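RagA protein (Porphyromonas gingivalis, PDB 6SLN) probably serves as a TonB-dependent outer-membrane transporter, a plugged beta-barrel through which substrates would be imported across the outer membrane. Local coordinates at residues A[635-641]-A[677-683]; A[804-808]-A[908-914]; A[349-355]-A[367-373]. All coordinates share one frame; numbering follows the deposited sequence.

Contact 1 (A[635-641]-A[677-683]); sequences SYGTTGN and WEKQSQF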
loop_
_atom_site.group_PDB
_atom_site.type_symbol
_atom_site.label_atom_id
_atom_site.label_comp_id
_atom_site.label_asym_id
_atom_site.label_seq_id
_atom_site.Cartn_x
_atom_site.Cartn_y
_atom_site.Cartn_z
ATOM N N SER A 635 16.966 -7.135 49.097
ATOM C CA SER A 635 17.583 -7.235 47.789
ATOM C C SER A 635 18.369 -5.962 47.511
ATOM O O SER A 635 18.011 -4.872 47.969
ATOM C CB SER A 635 16.527 -7.425 46.691
ATOM O OG SER A 635 16.176 -6.179 46.089
ATOM N N TYR A 636 19.449 -6.108 46.761
ATOM C CA TYR A 636 20.060 -4.961 46.120
ATOM C C TYR A 636 20.519 -5.379 44.740
ATOM O O TYR A 636 21.065 -6.473 44.563
ATOM C CB TYR A 636 21.245 -4.398 46.888
ATOM C CG TYR A 636 21.799 -3.212 46.156
ATOM C CD1 TYR A 636 21.149 -1.986 46.205
ATOM C CD2 TYR A 636 22.937 -3.324 45.364
ATOM C CE1 TYR A 636 21.629 -0.898 45.510
ATOM C CE2 TYR A 636 23.423 -2.240 44.663
ATOM C CZ TYR A 636 22.760 -1.028 44.738
ATOM O OH TYR A 636 23.226 0.067 44.051
ATOM N N GLY A 637 20.307 -4.508 43.768
ATOM C CA GLY A 637 20.665 -4.886 42.418
ATOM C C GLY A 637 20.518 -3.729 41.464
ATOM O O GLY A 637 19.922 -2.697 41.786
ATOM N N THR A 638 21.084 -3.923 40.276
ATOM C CA THR A 638 21.037 -2.956 39.197
ATOM C C THR A 638 20.249 -3.531 38.033
ATOM O O THR A 638 20.241 -4.745 37.799
ATOM C CB THR A 638 22.435 -2.580 38.712
ATOM O OG1 THR A 638 23.175 -3.772 38.420
ATOM C CG2 THR A 638 23.139 -1.805 39.782
ATOM N N THR A 639 19.585 -2.634 37.307
ATOM C CA THR A 639 18.723 -3.000 36.196
ATOM C C THR A 639 18.841 -1.915 35.142
ATOM O O THR A 639 19.054 -0.742 35.461
ATOM C CB THR A 639 17.258 -3.132 36.621
ATOM O OG1 THR A 639 16.811 -1.868 37.126
ATOM C CG2 THR A 639 17.066 -4.219 37.692
ATOM N N GLY A 640 18.698 -2.308 33.893
ATOM C CA GLY A 640 18.748 -1.364 32.805
ATOM C C GLY A 640 17.364 -0.936 32.359
ATOM O O GLY A 640 16.364 -1.605 32.624
ATOM N N ASN A 641 17.327 0.218 31.696
ATOM C CA ASN A 641 16.141 0.715 31.034
ATOM C C ASN A 641 16.581 1.282 29.698
ATOM O O ASN A 641 17.544 2.054 29.638
ATOM C CB ASN A 641 15.417 1.784 31.872
ATOM C CG ASN A 641 14.098 2.243 31.217
ATOM O OD1 ASN A 641 13.660 1.676 30.217
ATOM N ND2 ASN A 641 13.489 3.270 31.765
ATOM N N TRP A 677 22.528 2.884 27.895
ATOM C CA TRP A 677 21.498 2.500 28.848
ATOM C C TRP A 677 21.311 3.552 29.928
ATOM O O TRP A 677 22.274 4.176 30.388
ATOM C CB TRP A 677 21.874 1.194 29.525
ATOM C CG TRP A 677 21.831 0.059 28.632
ATOM C CD1 TRP A 677 22.768 -0.287 27.709
ATOM C CD2 TRP A 677 20.799 -0.924 28.558
ATOM N NE1 TRP A 677 22.386 -1.431 27.063
ATOM C CE2 TRP A 677 21.177 -1.844 27.560
ATOM C CE3 TRP A 677 19.601 -1.124 29.244
ATOM C CZ2 TRP A 677 20.388 -2.942 27.218
ATOM C CZ3 TRP A 677 18.826 -2.218 28.914
ATOM C CH2 TRP A 677 19.219 -3.111 27.909
ATOM N N GLU A 678 20.055 3.732 30.341
ATOM C CA GLU A 678 19.748 4.334 31.632
ATOM C C GLU A 678 19.890 3.252 32.697
ATOM O O GLU A 678 19.391 2.136 32.530
ATOM C CB GLU A 678 18.342 4.930 31.613
ATOM C CG GLU A 678 17.718 5.244 32.961
ATOM C CD GLU A 678 16.291 5.810 32.819
ATOM O OE1 GLU A 678 16.182 6.944 32.278
ATOM O OE2 GLU A 678 15.295 5.130 33.232
ATOM N N LYS A 679 20.631 3.540 33.755
ATOM C CA LYS A 679 20.978 2.512 34.724
ATOM C C LYS A 679 20.296 2.801 36.051
ATOM O O LYS A 679 20.377 3.916 36.581
ATOM C CB LYS A 679 22.496 2.384 34.869
ATOM C CG LYS A 679 23.111 1.675 33.650
ATOM C CD LYS A 679 24.586 1.329 33.799
ATOM C CE LYS A 679 25.492 2.405 33.187
ATOM N NZ LYS A 679 25.169 2.783 31.780
ATOM N N GLN A 680 19.588 1.802 36.549
ATOM C CA GLN A 680 18.814 1.903 37.763
ATOM C C GLN A 680 19.362 0.924 38.782
ATOM O O GLN A 680 19.870 -0.144 38.431
ATOM C CB GLN A 680 17.339 1.608 37.503
ATOM C CG GLN A 680 16.583 2.812 36.992
ATOM C CD GLN A 680 15.089 2.587 36.851
ATOM O OE1 GLN A 680 14.475 1.830 37.613
ATOM N NE2 GLN A 680 14.500 3.234 35.853
ATOM N N SER A 681 19.266 1.310 40.049
ATOM C CA SER A 681 19.513 0.405 41.153
ATOM C C SER A 681 18.290 0.417 42.053
ATOM O O SER A 681 17.518 1.376 42.054
ATOM C CB SER A 681 20.766 0.800 41.940
ATOM O OG SER A 681 20.577 2.039 42.592
ATOM N N GLN A 682 18.108 -0.658 42.819
ATOM C CA GLN A 682 16.974 -0.727 43.735
ATOM C C GLN A 682 17.361 -1.543 44.957
ATOM O O GLN A 682 17.600 -2.752 44.857
ATOM C CB GLN A 682 15.748 -1.328 43.066
ATOM C CG GLN A 682 14.476 -1.020 43.821
ATOM C CD GLN A 682 13.365 -1.995 43.520
ATOM O OE1 GLN A 682 12.796 -2.592 44.430
ATOM N NE2 GLN A 682 13.041 -2.159 42.244
ATOM N N PHE A 683 17.395 -0.878 46.105
ATOM C CA PHE A 683 17.498 -1.545 47.390
ATOM C C PHE A 683 16.089 -1.792 47.911
ATOM O O PHE A 683 15.238 -0.898 47.857
ATOM C CB PHE A 683 18.305 -0.693 48.367
ATOM C CG PHE A 683 18.186 -1.126 49.792
ATOM C CD1 PHE A 683 18.684 -2.348 50.205
ATOM C CD2 PHE A 683 17.578 -0.305 50.728
ATOM C CE1 PHE A 683 18.579 -2.741 51.533
ATOM C CE2 PHE A 683 17.465 -0.692 52.056
ATOM C CZ PHE A 683 17.967 -1.911 52.458
#
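Asn641 and Glu678 lie side by side and point the same way, joined by a hydrogen bond from ND2 of Asn641 to OE2 of Glu678 at 3.0 Å. The amide and carboxylate planes are 78° apart, and the donor reaches the oxygen from above the carboxylate plane. With CG of Asn641 trans to the backbone N (chi1 -176°), its amide is carried alongside the extended Glu678 chain. A weak bond from Gln680 NE2 gives OE2 a second partner. On this same face OG1 of Thr639 sits 3.5 Å from CB of Gln680.

Beneath these side chains is an antiparallel ladder. Thr639 N donates to Gln680 O at 2.7 Å, and Gln680 N returns a bond to Thr639 O at 2.8 Å; Asn641 and Glu678 form a second reciprocal pair. Gln682 N donates to Gly637 O at 2.9 Å, and the return bond from Gly637 N to Gln682 O is weak. On the other face, CB of Phe683 meets the edge of the Tyr636 ring, 3.8 Å from CD1. CE3 of Trp677 lies 3.7 Å from CA of Gly640, beside the backbone.

Second-shell partners fix the polar ends: Glu678 OE1 accepts from Leu711 N and Ser151 OG, Gln680 OE1 from Arg705, and Asn641 ND2 also donates to Ser155 O. Because Ser151, Ser155 and Ala200 belong to the plug domain, the face bearing Thr639, Asn641 and Gln680 looks into the barrel. In the wall, strand 627-641 is flanked by 604-614 and strand 678-691 by 696-715.

Contact 2 (A[804-808]-A[908-914]); sequences KTGKQ and PKLGQSP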
loop_
_atom_site.group_PDB
_atom_site.type_symbol
_atom_site.label_atom_id
_atom_site.label_comp_id
_atom_site.label_asym_id
_atom_site.label_seq_id
_atom_site.Cartn_x
_atom_site.Cartn_y
_atom_site.Cartn_z
ATOM N N LYS A 804 -13.325 46.104 44.689
ATOM C CA LYS A 804 -13.463 47.504 44.313
ATOM C C LYS A 804 -13.235 47.746 42.823
ATOM O O LYS A 804 -13.543 48.847 42.335
ATOM C CB LYS A 804 -12.490 48.354 45.140
ATOM C CG LYS A 804 -12.397 47.919 46.603
ATOM C CD LYS A 804 -11.092 48.341 47.246
ATOM C CE LYS A 804 -11.088 49.810 47.632
ATOM N NZ LYS A 804 -9.819 50.179 48.333
ATOM N N THR A 805 -12.709 46.731 42.090
ATOM C CA THR A 805 -12.553 46.776 40.636
ATOM C C THR A 805 -13.179 45.593 39.910
ATOM O O THR A 805 -13.548 45.738 38.741
ATOM C CB THR A 805 -11.060 46.823 40.232
ATOM O OG1 THR A 805 -10.378 45.612 40.656
ATOM C CG2 THR A 805 -10.379 47.995 40.854
ATOM N N GLY A 806 -13.291 44.428 40.533
ATOM C CA GLY A 806 -13.625 43.231 39.804
ATOM C C GLY A 806 -12.463 42.554 39.108
ATOM O O GLY A 806 -12.690 41.626 38.322
ATOM N N LYS A 807 -11.230 42.972 39.375
ATOM C CA LYS A 807 -10.088 42.406 38.680
ATOM C C LYS A 807 -9.581 41.168 39.401
ATOM O O LYS A 807 -9.699 41.036 40.616
ATOM C CB LYS A 807 -8.971 43.441 38.568
ATOM C CG LYS A 807 -9.292 44.612 37.645
ATOM C CD LYS A 807 -8.089 45.552 37.499
ATOM C CE LYS A 807 -8.276 46.513 36.325
ATOM N NZ LYS A 807 -9.718 46.635 35.915
ATOM N N GLN A 808 -8.999 40.259 38.632
ATOM C CA GLN A 808 -8.389 39.075 39.208
ATOM C C GLN A 808 -7.099 39.433 39.936
ATOM O O GLN A 808 -6.430 40.424 39.634
ATOM C CB GLN A 808 -8.106 38.042 38.123
ATOM C CG GLN A 808 -9.350 37.593 37.429
ATOM C CD GLN A 808 -9.103 36.431 36.549
ATOM O OE1 GLN A 808 -8.685 36.596 35.407
ATOM N NE2 GLN A 808 -9.352 35.232 37.064
ATOM N N PRO A 908 -15.063 37.274 38.767
ATOM C CA PRO A 908 -14.439 38.488 38.215
ATOM C C PRO A 908 -15.327 39.236 37.230
ATOM O O PRO A 908 -16.083 38.631 36.468
ATOM C CB PRO A 908 -13.190 37.945 37.497
ATOM C CG PRO A 908 -12.958 36.579 38.050
ATOM C CD PRO A 908 -14.289 36.055 38.489
ATOM N N LYS A 909 -15.185 40.567 37.209
ATOM C CA LYS A 909 -15.831 41.366 36.169
ATOM C C LYS A 909 -15.522 40.803 34.786
ATOM O O LYS A 909 -14.411 40.332 34.532
ATOM C CB LYS A 909 -15.375 42.820 36.239
ATOM C CG LYS A 909 -15.859 43.673 35.061
ATOM C CD LYS A 909 -15.874 45.148 35.405
ATOM C CE LYS A 909 -15.977 46.016 34.178
ATOM N NZ LYS A 909 -14.917 47.056 34.214
ATOM N N LEU A 910 -16.508 40.859 33.887
ATOM C CA LEU A 910 -16.343 40.280 32.560
ATOM C C LEU A 910 -15.354 41.083 31.720
ATOM O O LEU A 910 -15.167 42.285 31.912
ATOM C CB LEU A 910 -17.678 40.212 31.825
ATOM C CG LEU A 910 -18.780 39.233 32.237
ATOM C CD1 LEU A 910 -19.937 39.435 31.302
ATOM C CD2 LEU A 910 -18.307 37.791 32.212
ATOM N N GLY A 911 -14.736 40.402 30.764
ATOM C CA GLY A 911 -13.869 41.038 29.802
ATOM C C GLY A 911 -12.398 40.731 29.972
ATOM O O GLY A 911 -11.558 41.439 29.391
ATOM N N GLN A 912 -12.057 39.719 30.761
ATOM C CA GLN A 912 -10.667 39.466 31.078
ATOM C C GLN A 912 -10.397 37.972 31.031
ATOM O O GLN A 912 -11.230 37.157 31.450
ATOM C CB GLN A 912 -10.293 40.058 32.447
ATOM C CG GLN A 912 -10.852 39.348 33.655
ATOM C CD GLN A 912 -10.528 40.095 34.948
ATOM O OE1 GLN A 912 -9.358 40.381 35.240
ATOM N NE2 GLN A 912 -11.565 40.430 35.714
ATOM N N SER A 913 -9.240 37.622 30.503
ATOM C CA SER A 913 -8.961 36.212 30.318
ATOM C C SER A 913 -8.558 35.576 31.648
ATOM O O SER A 913 -7.987 36.241 32.522
ATOM C CB SER A 913 -7.864 36.028 29.282
ATOM O OG SER A 913 -8.031 34.799 28.596
ATOM N N PRO A 914 -8.884 34.306 31.844
ATOM C CA PRO A 914 -8.343 33.575 32.992
ATOM C C PRO A 914 -6.889 33.229 32.736
ATOM O O PRO A 914 -6.353 33.425 31.645
ATOM C CB PRO A 914 -9.201 32.314 33.075
ATOM C CG PRO A 914 -9.769 32.152 31.699
ATOM C CD PRO A 914 -9.759 33.476 30.999
#
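Gln912 lays its carboxamide across the side chain of Gln808, the two crossing obliquely with OE1 of Gln912 3.5 Å from CG of Gln808. CG of Gln808 also packs on the Pro908 ring, 3.8 Å from its CG, so this methylene touches both ends of the 908-912 bend. CG of Gln912 stands between its own backbone N and carbonyl carbon (chi1 72°), and the extended chain beyond it brings the amide up to Gly806.

That amide links three places. NE2 donates to Gly806 O at 3.1 Å and to Lys909 O at 3.1 Å, both acceptors lying close to the amide plane, while OE1 takes a weak bond from Gln808 N. Gly806 O is gripped twice, since Lys909 N also donates to it at 2.9 Å, in the carbonyl plane and on a lone pair. Gly806 has no side chain, so CB of Lys909 comes within 4.0 Å of its CA; its positive phi (82°) also suits glycine. Thr805 OG1 accepts from Lys807 N at 3.1 Å, an ST turn.

Tyr798 of strand 792-802 touches both Gln808 and Pro908. The loop between helix 874-879 and strand 921-937 thus packs on the turn joining antiparallel strands 792-802 and 807-812.

Contact 3 (A[349-355]-A[367-373]); sequences YSGRLNF and ANLSGAI. With C8E ((hydroxyethyloxy)tri(ethyloxy)octane), chain J; C8E ((hydroxyethyloxy)tri(ethyloxy)octane), chain I.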
loop_
_atom_site.group_PDB
_atom_site.type_symbol
_atom_site.label_atom_id
_atom_site.label_comp_id
_atom_site.label_asym_id
_atom_site.label_seq_id
_atom_site.Cartn_x
_atom_site.Cartn_y
_atom_site.Cartn_z
ATOM N N TYR A 349 -11.883 -12.022 18.020
ATOM C CA TYR A 349 -12.208 -13.442 17.932
ATOM C C TYR A 349 -10.936 -14.212 18.274
ATOM O O TYR A 349 -9.965 -14.177 17.510
ATOM C CB TYR A 349 -12.702 -13.818 16.537
ATOM C CG TYR A 349 -13.862 -12.989 16.031
ATOM C CD1 TYR A 349 -13.667 -11.691 15.582
ATOM C CD2 TYR A 349 -15.153 -13.508 15.985
ATOM C CE1 TYR A 349 -14.720 -10.931 15.117
ATOM C CE2 TYR A 349 -16.206 -12.752 15.517
ATOM C CZ TYR A 349 -15.982 -11.464 15.083
ATOM O OH TYR A 349 -17.018 -10.693 14.613
ATOM N N SER A 350 -10.939 -14.906 19.411
ATOM C CA SER A 350 -9.737 -15.517 19.955
ATOM C C SER A 350 -9.691 -17.008 19.675
ATOM O O SER A 350 -10.710 -17.699 19.688
ATOM C CB SER A 350 -9.649 -15.327 21.471
ATOM O OG SER A 350 -10.161 -14.081 21.881
ATOM N N GLY A 351 -8.484 -17.503 19.469
ATOM C CA GLY A 351 -8.234 -18.922 19.584
ATOM C C GLY A 351 -6.960 -19.155 20.369
ATOM O O GLY A 351 -5.983 -18.407 20.223
ATOM N N ARG A 352 -6.954 -20.174 21.220
ATOM C CA ARG A 352 -5.736 -20.551 21.913
ATOM C C ARG A 352 -5.669 -22.062 22.025
ATOM O O ARG A 352 -6.654 -22.707 22.399
ATOM C CB ARG A 352 -5.662 -19.928 23.309
ATOM C CG ARG A 352 -4.810 -20.767 24.282
ATOM C CD ARG A 352 -4.663 -20.120 25.643
ATOM N NE ARG A 352 -4.122 -18.770 25.534
ATOM C CZ ARG A 352 -2.863 -18.498 25.209
ATOM N NH1 ARG A 352 -2.007 -19.493 24.977
ATOM N NH2 ARG A 352 -2.457 -17.232 25.124
ATOM N N LEU A 353 -4.506 -22.621 21.715
ATOM C CA LEU A 353 -4.209 -24.022 21.993
ATOM C C LEU A 353 -2.929 -24.059 22.816
ATOM O O LEU A 353 -1.862 -23.671 22.329
ATOM C CB LEU A 353 -4.066 -24.841 20.707
ATOM C CG LEU A 353 -3.777 -26.310 21.002
ATOM C CD1 LEU A 353 -4.849 -26.880 21.922
ATOM C CD2 LEU A 353 -3.660 -27.144 19.734
ATOM N N ASN A 354 -3.045 -24.493 24.067
ATOM C CA ASN A 354 -1.906 -24.705 24.945
ATOM C C ASN A 354 -1.650 -26.200 25.052
ATOM O O ASN A 354 -2.581 -26.986 25.245
ATOM C CB ASN A 354 -2.165 -24.122 26.333
ATOM C CG ASN A 354 -1.820 -22.649 26.434
ATOM O OD1 ASN A 354 -1.551 -21.978 25.436
ATOM N ND2 ASN A 354 -1.845 -22.135 27.650
ATOM N N PHE A 355 -0.384 -26.588 24.945
ATOM C CA PHE A 355 -0.013 -27.990 24.832
ATOM C C PHE A 355 1.281 -28.227 25.592
ATOM O O PHE A 355 2.136 -27.341 25.675
ATOM C CB PHE A 355 0.128 -28.357 23.359
ATOM C CG PHE A 355 0.982 -29.540 23.100
ATOM C CD1 PHE A 355 0.567 -30.805 23.483
ATOM C CD2 PHE A 355 2.186 -29.397 22.427
ATOM C CE1 PHE A 355 1.352 -31.913 23.226
ATOM C CE2 PHE A 355 2.979 -30.497 22.165
ATOM C CZ PHE A 355 2.564 -31.756 22.566
ATOM N N ALA A 367 3.784 -26.132 23.494
ATOM C CA ALA A 367 3.530 -24.922 22.717
ATOM C C ALA A 367 2.370 -24.149 23.342
ATOM O O ALA A 367 1.433 -24.736 23.900
ATOM C CB ALA A 367 3.232 -25.234 21.242
ATOM N N ASN A 368 2.443 -22.822 23.256
ATOM C CA ASN A 368 1.407 -21.997 23.866
ATOM C C ASN A 368 0.792 -21.097 22.808
ATOM O O ASN A 368 0.849 -19.866 22.910
ATOM C CB ASN A 368 1.967 -21.173 25.034
ATOM C CG ASN A 368 2.403 -22.040 26.223
ATOM O OD1 ASN A 368 1.573 -22.593 26.947
ATOM N ND2 ASN A 368 3.713 -22.158 26.422
ATOM N N LEU A 369 0.176 -21.707 21.804
ATOM C CA LEU A 369 -0.260 -20.982 20.617
ATOM C C LEU A 369 -1.496 -20.118 20.858
ATOM O O LEU A 369 -2.418 -20.503 21.581
ATOM C CB LEU A 369 -0.538 -21.966 19.492
ATOM C CG LEU A 369 0.634 -22.916 19.323
ATOM C CD1 LEU A 369 0.259 -24.196 18.550
ATOM C CD2 LEU A 369 1.766 -22.148 18.684
ATOM N N SER A 370 -1.517 -18.945 20.231
ATOM C CA SER A 370 -2.644 -18.030 20.345
ATOM C C SER A 370 -2.791 -17.235 19.056
ATOM O O SER A 370 -1.831 -17.030 18.313
ATOM C CB SER A 370 -2.483 -17.075 21.538
ATOM O OG SER A 370 -1.364 -16.223 21.364
ATOM N N GLY A 371 -4.010 -16.773 18.805
ATOM C CA GLY A 371 -4.257 -15.970 17.623
ATOM C C GLY A 371 -5.578 -15.248 17.750
ATOM O O GLY A 371 -6.400 -15.548 18.620
ATOM N N ALA A 372 -5.783 -14.298 16.845
ATOM C CA ALA A 372 -6.951 -13.446 16.952
ATOM C C ALA A 372 -7.211 -12.738 15.637
ATOM O O ALA A 372 -6.273 -12.408 14.901
ATOM C CB ALA A 372 -6.768 -12.405 18.063
ATOM N N ILE A 373 -8.493 -12.526 15.351
ATOM C CA ILE A 373 -8.929 -11.507 14.409
ATOM C C ILE A 373 -9.505 -10.368 15.240
ATOM O O ILE A 373 -10.394 -10.584 16.070
ATOM C CB ILE A 373 -9.949 -12.060 13.405
ATOM C CG1 ILE A 373 -9.306 -13.138 12.526
ATOM C CG2 ILE A 373 -10.489 -10.939 12.530
ATOM C CD1 ILE A 373 -10.245 -13.658 11.433
HETATM C C1 C8E J . -9.669 -25.462 19.344
HETATM C C2 C8E J . -9.168 -24.288 18.497
HETATM C C3 C8E J . -7.734 -23.815 18.822
HETATM C C4 C8E J . -7.339 -22.593 17.970
HETATM C C5 C8E J . -5.974 -21.988 18.304
HETATM C C6 C8E J . -5.389 -21.145 17.164
HETATM C C7 C8E J . -4.155 -20.361 17.621
HETATM C C8 C8E J . -3.556 -19.467 16.530
HETATM O O9 C8E J . -2.366 -20.039 16.011
HETATM C C10 C8E J . -1.888 -19.431 14.818
HETATM C C11 C8E J . -1.700 -20.464 13.701
HETATM O O12 C8E J . -0.372 -20.923 13.532
HETATM C C13 C8E J . -0.282 -22.343 13.522
HETATM C C14 C8E J . 1.168 -22.849 13.594
HETATM O O15 C8E J . 1.322 -23.895 14.537
HETATM C C16 C8E J . 2.579 -23.932 15.200
HETATM C C17 C8E J . 3.047 -25.380 15.374
HETATM O O18 C8E J . 4.342 -25.469 15.949
HETATM C C19 C8E J . 4.392 -26.076 17.229
HETATM C C20 C8E J . 5.559 -27.065 17.346
HETATM O O21 C8E J . 6.147 -27.030 18.641
HETATM C C1 C8E I . -15.711 -17.359 17.955
HETATM C C2 C8E I . -14.933 -18.264 16.998
HETATM C C3 C8E I . -13.429 -18.310 17.289
HETATM C C4 C8E I . -12.584 -18.350 16.004
HETATM C C5 C8E I . -11.218 -17.671 16.181
HETATM C C6 C8E I . -10.051 -18.333 15.438
HETATM C C7 C8E I . -8.796 -17.448 15.458
HETATM C C8 C8E I . -7.963 -17.597 14.177
HETATM O O9 C8E I . -7.163 -16.450 13.932
HETATM C C10 C8E I . -5.802 -16.725 13.631
HETATM C C11 C8E I . -5.172 -15.565 12.846
HETATM O O12 C8E I . -3.851 -15.860 12.409
HETATM C C13 C8E I . -3.378 -15.059 11.329
HETATM C C14 C8E I . -1.860 -14.849 11.466
HETATM O O15 C8E I . -1.164 -14.449 10.295
HETATM C C16 C8E I . -0.221 -15.426 9.866
HETATM C C17 C8E I . 0.632 -16.033 11.000
HETATM O O18 C8E I . 1.339 -17.215 10.612
HETATM C C19 C8E I . 2.334 -17.645 11.530
HETATM C C20 C8E I . 3.312 -18.622 10.868
HETATM O O21 C8E I . 4.180 -19.275 11.781
#
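Strands 349-355 and 367-373 run antiparallel at 175°, their short axes 4.7 Å apart, as the two arms of a beta hairpin in the wall of the transmembrane barrel. Hydrogen-bonded pairs alternate regularly with non-hydrogen-bonded ones: Tyr349 with Ile373, Gly351 with Gly371, Leu353 with Leu369 and Phe355 with Ala367 carry the ladder. Gly351 N to Gly371 O is 3.0 Å and nearly straight at the hydrogen, whereas Leu369 N to Leu353 O is weak.

The face with Tyr349, Leu353, Phe355, Leu369 and Ile373 is largely apolar and meets detergent. One C8E chain runs over the two glycines, where side chains are absent, its C5 3.6 Å from Gly351 C and its C8 3.6 Å from Gly371 N. Leu353, Phe355 and Leu369 also pack against the second subunit, where Tyr327 meets the Phe355 ring.

The other face is polar and turns inward, where Met175 and Asn176 of the plug touch it. Asn354 and Asn368 cross obliquely with amide planes 82° apart; Asn354 ND2 bonds Thr208 and Lys209, and Asn368 OD1 bonds Lys210. The guanidinium of Arg352 covers Ser370, whose CB lies over one of its faces, 3.6 Å from NH2. A bend at chi3 (-55°) swings this group toward the partner strand, and NH1 donates to OD1 of Asn354, two residues on, which lies near the guanidinium plane, 2.6 Å away.

In the fold
Contacts 1 and 3 are both antiparallel strand pairs of the barrel wall, about 25 Å apart at their nearest atoms. Contact 3, within one hairpin, is mostly buried; its outer face meets detergent and the second subunit. Contact 1 is partly buried and joins strands separated by a longer excursion. In both, the inward face is polar and meets plug residues. Contact 2 lies farther from the chain's centre, its centre about 52 Å from that of contact 1 and 63 Å from that of contact 3. It has no ladder: an irregular loop and the turn leading into strand 807-812, with exposed lysines alongside, are held by one glutamine amide and a glycine carbonyl that accepts two hydrogen bonds.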